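Side-chain contacts in fiber KNOB domain (Avirulent turkey hemorrhagic enteritis virus, PDB 4D63), which forms the trimeric head at the tip of the adenoviral fibre, binds sialyllactose and probably attaches the virus to sialic acid-bearing host cells: residues 98-103 / 160-165; 55-60 / 76-81. One frame throughout, in Å; residues are numbered along the deposited sequence.

Interaction 1: residues 98-103 / 160-165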
ATOM      1  N   ILE A  98       0.491 -16.455  -4.456  1.00 36.23           N
ATOM      2  CA  ILE A  98      -0.069 -17.268  -3.369  1.00 37.85           C
ATOM      3  C   ILE A  98      -1.509 -17.643  -3.754  1.00 37.89           C
ATOM      4  O   ILE A  98      -2.374 -16.788  -3.893  1.00 37.03           O
ATOM      5  CB  ILE A  98      -0.083 -16.552  -2.012  1.00 37.31           C
ATOM      6  CG1 ILE A  98       1.353 -16.262  -1.560  1.00 39.71           C
ATOM      7  CG2 ILE A  98      -0.818 -17.412  -0.981  1.00 36.38           C
ATOM      8  CD1 ILE A  98       1.427 -15.235  -0.455  1.00 39.29           C
ATOM      9  N   GLU A  99      -1.763 -18.920  -3.915  1.00 36.95           N
ATOM     10  CA  GLU A  99      -3.025 -19.380  -4.450  1.00 40.85           C
ATOM     11  C   GLU A  99      -3.917 -19.856  -3.326  1.00 41.11           C
ATOM     12  O   GLU A  99      -3.550 -20.751  -2.588  1.00 38.82           O
ATOM     13  CB  GLU A  99      -2.783 -20.527  -5.433  1.00 45.78           C
ATOM     14  CG  GLU A  99      -1.858 -20.138  -6.576  1.00 47.62           C
ATOM     15  CD  GLU A  99      -1.566 -21.287  -7.513  1.00 58.42           C
ATOM     16  OE1 GLU A  99      -1.386 -22.415  -7.008  1.00 65.66           O
ATOM     17  OE2 GLU A  99      -1.502 -21.059  -8.746  1.00 60.57           O
ATOM     18  N   LEU A 100      -5.082 -19.236  -3.196  1.00 38.75           N
ATOM     19  CA  LEU A 100      -6.040 -19.605  -2.175  1.00 40.21           C
ATOM     20  C   LEU A 100      -7.348 -20.040  -2.831  1.00 41.11           C
ATOM     21  O   LEU A 100      -7.930 -19.297  -3.633  1.00 40.92           O
ATOM     22  CB  LEU A 100      -6.260 -18.415  -1.232  1.00 42.12           C
ATOM     23  CG  LEU A 100      -5.007 -18.001  -0.443  1.00 46.23           C
ATOM     24  CD1 LEU A 100      -5.212 -16.620   0.169  1.00 47.36           C
ATOM     25  CD2 LEU A 100      -4.665 -19.043   0.639  1.00 45.75           C
ATOM     26  N   ARG A 101      -7.786 -21.253  -2.518  1.00 43.36           N
ATOM     27  CA  ARG A 101      -8.986 -21.841  -3.126  1.00 45.68           C
ATOM     28  C   ARG A 101     -10.178 -21.629  -2.222  1.00 41.30           C
ATOM     29  O   ARG A 101     -10.008 -21.254  -1.074  1.00 39.06           O
ATOM     30  CB  ARG A 101      -8.776 -23.344  -3.344  1.00 54.30           C
ATOM     31  CG  ARG A 101      -7.566 -23.668  -4.211  1.00 64.25           C
ATOM     32  CD  ARG A 101      -7.588 -25.065  -4.819  1.00 71.74           C
ATOM     33  NE  ARG A 101      -7.481 -24.980  -6.283  1.00 79.32           N
ATOM     34  CZ  ARG A 101      -8.490 -25.158  -7.146  1.00 88.47           C
ATOM     35  NH1 ARG A 101      -9.719 -25.478  -6.742  1.00 95.54           N
ATOM     36  NH2 ARG A 101      -8.269 -25.023  -8.442  1.00 94.99           N
ATOM     37  N   SER A 102     -11.370 -21.920  -2.748  1.00 40.27           N
ATOM     38  CA  SER A 102     -12.645 -21.841  -2.038  1.00 43.97           C
ATOM     39  C   SER A 102     -12.597 -22.522  -0.696  1.00 41.88           C
ATOM     40  O   SER A 102     -13.057 -21.977   0.283  1.00 38.54           O
ATOM     41  CB  SER A 102     -13.766 -22.560  -2.826  1.00 51.42           C
ATOM     42  OG  SER A 102     -13.911 -22.064  -4.142  1.00 55.70           O
ATOM     43  N   ALA A 103     -12.059 -23.734  -0.681  1.00 42.29           N
ATOM     44  CA  ALA A 103     -11.997 -24.565   0.515  1.00 43.41           C
ATOM     45  C   ALA A 103     -11.137 -23.989   1.671  1.00 45.07           C
ATOM     46  O   ALA A 103     -11.309 -24.409   2.829  1.00 47.73           O
ATOM     47  CB  ALA A 103     -11.501 -25.957   0.129  1.00 45.89           C
ATOM     48  N   MET A 160      -6.636 -14.359   7.886  1.00 34.75           N
ATOM     49  CA  MET A 160      -6.327 -13.413   6.809  1.00 33.89           C
ATOM     50  C   MET A 160      -7.629 -12.943   6.186  1.00 30.71           C
ATOM     51  O   MET A 160      -8.450 -13.743   5.782  1.00 33.05           O
ATOM     52  CB  MET A 160      -5.455 -14.069   5.726  1.00 32.64           C
ATOM     53  CG  MET A 160      -4.996 -13.097   4.655  1.00 30.74           C
ATOM     54  SD  MET A 160      -3.949 -13.914   3.457  1.00 34.39           S
ATOM     55  CE  MET A 160      -2.489 -14.100   4.467  1.00 38.41           C
ATOM     56  N   ILE A 161      -7.810 -11.633   6.144  1.00 30.92           N
ATOM     57  CA  ILE A 161      -9.009 -11.017   5.596  1.00 32.65           C
ATOM     58  C   ILE A 161      -8.640 -10.483   4.216  1.00 32.36           C
ATOM     59  O   ILE A 161      -7.728  -9.661   4.073  1.00 32.62           O
ATOM     60  CB  ILE A 161      -9.510  -9.851   6.468  1.00 33.76           C
ATOM     61  CG1 ILE A 161      -9.587 -10.258   7.957  1.00 32.82           C
ATOM     62  CG2 ILE A 161     -10.857  -9.354   5.939  1.00 35.48           C
ATOM     63  CD1 ILE A 161     -10.623 -11.326   8.250  1.00 32.68           C
ATOM     64  N   ILE A 162      -9.335 -10.955   3.201  1.00 31.35           N
ATOM     65  CA  ILE A 162      -9.087 -10.512   1.836  1.00 33.61           C
ATOM     66  C   ILE A 162     -10.356  -9.897   1.260  1.00 34.08           C
ATOM     67  O   ILE A 162     -11.343 -10.591   1.067  1.00 38.78           O
ATOM     68  CB  ILE A 162      -8.684 -11.693   0.922  1.00 34.09           C
ATOM     69  CG1 ILE A 162      -7.435 -12.402   1.455  1.00 33.94           C
ATOM     70  CG2 ILE A 162      -8.492 -11.227  -0.523  1.00 35.94           C
ATOM     71  CD1 ILE A 162      -7.176 -13.716   0.773  1.00 33.46           C
ATOM     72  N   GLN A 163     -10.310  -8.618   0.925  1.00 32.27           N
ATOM     73  CA  GLN A 163     -11.443  -7.957   0.351  1.00 31.07           C
ATOM     74  C   GLN A 163     -11.133  -7.550  -1.038  1.00 34.31           C
ATOM     75  O   GLN A 163     -10.026  -7.030  -1.344  1.00 29.57           O
ATOM     76  CB  GLN A 163     -11.809  -6.770   1.181  1.00 31.63           C
ATOM     77  CG  GLN A 163     -12.116  -7.197   2.591  1.00 33.08           C
ATOM     78  CD  GLN A 163     -12.451  -6.059   3.500  1.00 35.26           C
ATOM     79  OE1 GLN A 163     -11.585  -5.272   3.889  1.00 38.09           O
ATOM     80  NE2 GLN A 163     -13.714  -5.982   3.884  1.00 35.81           N
ATOM     81  N   CYS A 164     -12.094  -7.827  -1.910  1.00 35.90           N
ATOM     82  CA  CYS A 164     -12.001  -7.379  -3.297  1.00 39.92           C
ATOM     83  C   CYS A 164     -13.339  -6.847  -3.843  1.00 39.51           C
ATOM     84  O   CYS A 164     -14.229  -6.542  -3.075  1.00 38.22           O
ATOM     85  CB  CYS A 164     -11.462  -8.502  -4.138  1.00 39.19           C
ATOM     86  SG  CYS A 164     -12.464  -9.968  -4.076  1.00 45.71           S
ATOM     87  N   ASN A 165     -13.445  -6.707  -5.166  1.00 38.77           N
ATOM     88  CA  ASN A 165     -14.595  -6.121  -5.801  1.00 41.51           C
ATOM     89  C   ASN A 165     -15.601  -7.200  -6.229  1.00 41.26           C
ATOM     90  O   ASN A 165     -15.256  -8.394  -6.325  1.00 34.64           O
ATOM     91  CB  ASN A 165     -14.170  -5.347  -7.059  1.00 45.07           C
ATOM     92  CG  ASN A 165     -13.008  -4.393  -6.832  1.00 49.65           C
ATOM     93  OD1 ASN A 165     -12.107  -4.282  -7.687  1.00 58.64           O
ATOM     94  ND2 ASN A 165     -13.029  -3.679  -5.714  1.00 48.11           N
TER
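Leu100 and Ile162 meet methyl to methyl in the buried interior of the antiparallel beta-sandwich of the fibre head, where the sheet folds over so that strand 98-101 faces strand 157-163. The two backbones do not pair. Their nearest CA atoms, those of Leu100 and Ile162, stand 10.4 Å apart, and the gap is bridged by side chains. The tight point is small: Leu100 CD1 lies 3.6 Å from Ile162 CD1, and the two side chains approach at a slant, touching through these terminal methyls rather than lying alongside. Both have the branch that leads to the contact anti to the carbonyl carbon (chi1 -64° for CG of Leu100, -58° for CG1 of Ile162), and with the next torsion also near anti each CD1 extends toward the other. Met160 joins more loosely, its extended chain placing SD 4.4 Å from Leu100 CD1. In total only 79 Å² is buried between the segments, so neighbouring elements supply much of the packing; Met160 also lies against Val116 and Leu118 of strand 113-120 and against Val149 and Leu151 of strand 142-154. Alternation along strand 98-101 turns Glu99 and Arg101 away from buried Leu100, Ile162 and Met160 to a face that opens to solvent, where Arg101 is exposed and touches Lys172 and Met173, and Glu99 is partly exposed and forms a salt bridge with Lys175. On strand 157-163 the residues between the inward ones, Ile161 and Gln163, instead pack on Tyr93 of a second subunit, so this strand has the hydrophobic core on one face and the trimer interface on the other. Strand 98-101 is edged by strand 171-176 through backbone bonds, and where it gives way to a 3-10 turn Ser102 OG is hydrogen-bonded to Ile171 O.

Interaction 2: residues 55-60 / 76-81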
ATOM      1  N   GLY A  55       8.904 -18.690   9.690  1.00 42.80           N
ATOM      2  CA  GLY A  55       7.642 -19.123  10.282  1.00 40.81           C
ATOM      3  C   GLY A  55       6.674 -19.538   9.182  1.00 38.65           C
ATOM      4  O   GLY A  55       6.982 -19.410   8.004  1.00 41.86           O
ATOM      5  N   GLN A  56       5.519 -20.065   9.557  1.00 39.87           N
ATOM      6  CA  GLN A  56       4.461 -20.260   8.598  1.00 43.14           C
ATOM      7  C   GLN A  56       3.088 -20.306   9.259  1.00 41.54           C
ATOM      8  O   GLN A  56       2.961 -20.474  10.494  1.00 37.89           O
ATOM      9  CB  GLN A  56       4.716 -21.489   7.685  1.00 46.45           C
ATOM     10  CG  GLN A  56       4.616 -22.860   8.346  1.00 49.73           C
ATOM     11  CD  GLN A  56       5.768 -23.125   9.268  1.00 56.18           C
ATOM     12  OE1 GLN A  56       6.928 -22.985   8.878  1.00 58.62           O
ATOM     13  NE2 GLN A  56       5.462 -23.499  10.507  1.00 59.67           N
ATOM     14  N   PHE A  57       2.080 -20.091   8.415  1.00 38.45           N
ATOM     15  CA  PHE A  57       0.718 -20.367   8.733  1.00 36.04           C
ATOM     16  C   PHE A  57       0.349 -21.553   7.886  1.00 35.58           C
ATOM     17  O   PHE A  57       0.998 -21.855   6.874  1.00 39.19           O
ATOM     18  CB  PHE A  57      -0.200 -19.210   8.353  1.00 38.79           C
ATOM     19  CG  PHE A  57       0.050 -17.931   9.101  1.00 39.88           C
ATOM     20  CD1 PHE A  57      -0.393 -17.778  10.388  1.00 38.54           C
ATOM     21  CD2 PHE A  57       0.673 -16.860   8.482  1.00 38.63           C
ATOM     22  CE1 PHE A  57      -0.198 -16.600  11.072  1.00 41.96           C
ATOM     23  CE2 PHE A  57       0.880 -15.679   9.162  1.00 40.46           C
ATOM     24  CZ  PHE A  57       0.440 -15.544  10.461  1.00 43.33           C
ATOM     25  N   VAL A  58      -0.724 -22.211   8.289  1.00 37.79           N
ATOM     26  CA  VAL A  58      -1.273 -23.316   7.538  1.00 37.98           C
ATOM     27  C   VAL A  58      -2.768 -23.085   7.397  1.00 36.72           C
ATOM     28  O   VAL A  58      -3.420 -22.607   8.331  1.00 35.15           O
ATOM     29  CB  VAL A  58      -0.984 -24.664   8.243  1.00 42.43           C
ATOM     30  CG1 VAL A  58      -1.557 -25.821   7.437  1.00 43.57           C
ATOM     31  CG2 VAL A  58       0.529 -24.837   8.415  1.00 43.10           C
ATOM     32  N   THR A  59      -3.300 -23.394   6.214  1.00 37.58           N
ATOM     33  CA  THR A  59      -4.719 -23.208   5.932  1.00 40.35           C
ATOM     34  C   THR A  59      -5.512 -24.462   6.257  1.00 42.47           C
ATOM     35  O   THR A  59      -4.935 -25.505   6.534  1.00 43.91           O
ATOM     36  CB  THR A  59      -4.961 -22.890   4.442  1.00 39.81           C
ATOM     37  OG1 THR A  59      -4.706 -24.060   3.664  1.00 34.32           O
ATOM     38  CG2 THR A  59      -4.041 -21.733   3.947  1.00 40.01           C
ATOM     39  N   LYS A  60      -6.836 -24.335   6.176  1.00 48.08           N
ATOM     40  CA  LYS A  60      -7.794 -25.436   6.335  1.00 52.22           C
ATOM     41  C   LYS A  60      -7.506 -26.631   5.442  1.00 49.79           C
ATOM     42  O   LYS A  60      -7.841 -27.746   5.790  1.00 48.45           O
ATOM     43  CB  LYS A  60      -9.232 -24.966   6.039  1.00 56.59           C
ATOM     44  CG  LYS A  60     -10.125 -24.715   7.251  1.00 64.05           C
ATOM     45  CD  LYS A  60     -11.488 -24.154   6.805  1.00 72.30           C
ATOM     46  CE  LYS A  60     -12.631 -24.453   7.785  1.00 76.97           C
ATOM     47  NZ  LYS A  60     -12.527 -23.731   9.103  1.00 74.77           N
ATOM     48  N   LEU A  76       6.280  -5.596  14.936  1.00 39.50           N
ATOM     49  CA  LEU A  76       6.456  -6.850  14.239  1.00 40.01           C
ATOM     50  C   LEU A  76       6.279  -6.600  12.760  1.00 39.80           C
ATOM     51  O   LEU A  76       5.224  -6.155  12.322  1.00 38.97           O
ATOM     52  CB  LEU A  76       5.451  -7.896  14.706  1.00 41.98           C
ATOM     53  CG  LEU A  76       5.591  -9.210  13.912  1.00 47.52           C
ATOM     54  CD1 LEU A  76       6.264 -10.271  14.749  1.00 50.18           C
ATOM     55  CD2 LEU A  76       4.260  -9.733  13.406  1.00 54.59           C
ATOM     56  N   ILE A  77       7.318  -6.918  12.005  1.00 38.51           N
ATOM     57  CA  ILE A  77       7.318  -6.786  10.568  1.00 38.28           C
ATOM     58  C   ILE A  77       7.380  -8.188   9.995  1.00 40.55           C
ATOM     59  O   ILE A  77       8.254  -8.966  10.337  1.00 39.76           O
ATOM     60  CB  ILE A  77       8.536  -5.991  10.112  1.00 38.89           C
ATOM     61  CG1 ILE A  77       8.442  -4.555  10.629  1.00 38.06           C
ATOM     62  CG2 ILE A  77       8.693  -6.050   8.595  1.00 39.01           C
ATOM     63  CD1 ILE A  77       9.690  -3.747  10.339  1.00 38.92           C
ATOM     64  N   ILE A  78       6.449  -8.505   9.115  1.00 40.07           N
ATOM     65  CA  ILE A  78       6.300  -9.865   8.623  1.00 39.01           C
ATOM     66  C   ILE A  78       6.077  -9.880   7.106  1.00 38.31           C
ATOM     67  O   ILE A  78       5.145  -9.246   6.599  1.00 38.43           O
ATOM     68  CB  ILE A  78       5.146 -10.598   9.350  1.00 36.92           C
ATOM     69  CG1 ILE A  78       4.850 -11.957   8.698  1.00 38.71           C
ATOM     70  CG2 ILE A  78       3.878  -9.766   9.398  1.00 39.81           C
ATOM     71  CD1 ILE A  78       4.160 -12.936   9.635  1.00 38.68           C
ATOM     72  N   GLN A  79       6.920 -10.629   6.405  1.00 34.03           N
ATOM     73  CA  GLN A  79       6.820 -10.774   4.982  1.00 35.59           C
ATOM     74  C   GLN A  79       6.486 -12.196   4.589  1.00 35.99           C
ATOM     75  O   GLN A  79       7.164 -13.116   5.021  1.00 35.58           O
ATOM     76  CB  GLN A  79       8.129 -10.381   4.311  1.00 40.06           C
ATOM     77  CG  GLN A  79       8.007 -10.221   2.802  1.00 39.29           C
ATOM     78  CD  GLN A  79       9.323  -9.897   2.129  1.00 41.53           C
ATOM     79  OE1 GLN A  79      10.030  -8.999   2.522  1.00 47.74           O
ATOM     80  NE2 GLN A  79       9.627 -10.611   1.078  1.00 46.89           N
ATOM     81  N   PHE A  80       5.475 -12.361   3.721  1.00 34.29           N
ATOM     82  CA  PHE A  80       5.191 -13.655   3.101  1.00 32.40           C
ATOM     83  C   PHE A  80       6.177 -13.891   1.980  1.00 33.73           C
ATOM     84  O   PHE A  80       6.387 -13.011   1.147  1.00 33.83           O
ATOM     85  CB  PHE A  80       3.749 -13.724   2.610  1.00 33.49           C
ATOM     86  CG  PHE A  80       2.748 -13.788   3.722  1.00 33.90           C
ATOM     87  CD1 PHE A  80       2.491 -12.659   4.515  1.00 34.86           C
ATOM     88  CD2 PHE A  80       2.065 -14.958   3.995  1.00 34.07           C
ATOM     89  CE1 PHE A  80       1.572 -12.702   5.557  1.00 32.72           C
ATOM     90  CE2 PHE A  80       1.167 -15.015   5.057  1.00 35.37           C
ATOM     91  CZ  PHE A  80       0.912 -13.891   5.827  1.00 33.16           C
ATOM     92  N   ILE A  81       6.776 -15.090   1.956  1.00 33.97           N
ATOM     93  CA  ILE A  81       7.917 -15.382   1.086  1.00 37.40           C
ATOM     94  C   ILE A  81       7.714 -16.459   0.005  1.00 35.86           C
ATOM     95  O   ILE A  81       8.637 -16.706  -0.774  1.00 36.54           O
ATOM     96  CB  ILE A  81       9.210 -15.733   1.896  1.00 38.90           C
ATOM     97  CG1 ILE A  81       9.041 -17.074   2.639  1.00 40.41           C
ATOM     98  CG2 ILE A  81       9.581 -14.587   2.839  1.00 40.70           C
ATOM     99  CD1 ILE A  81      10.285 -17.582   3.327  1.00 41.09           C
TER
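Phe57 and Phe80 meet rim to rim across a beta-meander, in which strand 64-71 runs between strands 53-59 and 75-80 and pairs antiparallel with both. The backbones of the outer two strands are therefore apart, and their side chains reach each other over the inward face of the middle strand. Both phenylalanines carry CG anti to the carbonyl carbon and beside the backbone N (chi1 -64° for Phe57, -70° for Phe80); the two side chains nevertheless cross at about a right angle. Their rings still end up nearly parallel, with planes at 19° and centroids 6.0 Å apart, but neither covers the face of the other, so this is no stack. The touching bonds are CD2-CE2 of Phe57 and CE2-CZ of Phe80: CD2 of Phe57 is 3.9 Å from CE2 of Phe80. Ile78, two residues before Phe80 on the same inward face, stretches out with CG1 anti to its backbone N and brings its CD1 to the CE2 corner of the Phe57 ring, but from the other side of the ring plane than Phe80 CZ. Tyr67 of the middle strand meets the Phe57 ring and also touches Ile78, while Pro158 of strand 157-163 packs on Phe57. Ile77 and Gln79 point to the other face, against Leu75 and Leu185 of a third subunit. Phe57 CE2 touches both partners, 3.8 Å from Phe80 CZ and 4.3 Å from Ile78 CD1.

Overall arrangement
Both contacts are apolar and belong to the buried core of one sandwich, with centres 15 Å apart, but they hold different elements. Interaction 1 joins facing strands across the interior through aliphatic chains and a thioether; interaction 2 links the two outer strands of a meander, across the strand between them, and pairs two aromatic rings, with one isoleucine methyl beside them, burying slightly more surface. The two run together: Met160 CE of interaction 1 lies 3.7 Å from Phe80 CZ of interaction 2, and Ile98 CD1 is 4.1 Å from Phe80 CB. Strands 157-163 and 75-80 each turn their other face to a neighbouring subunit, whereas charged residues such as Arg101 and Lys60 are exposed.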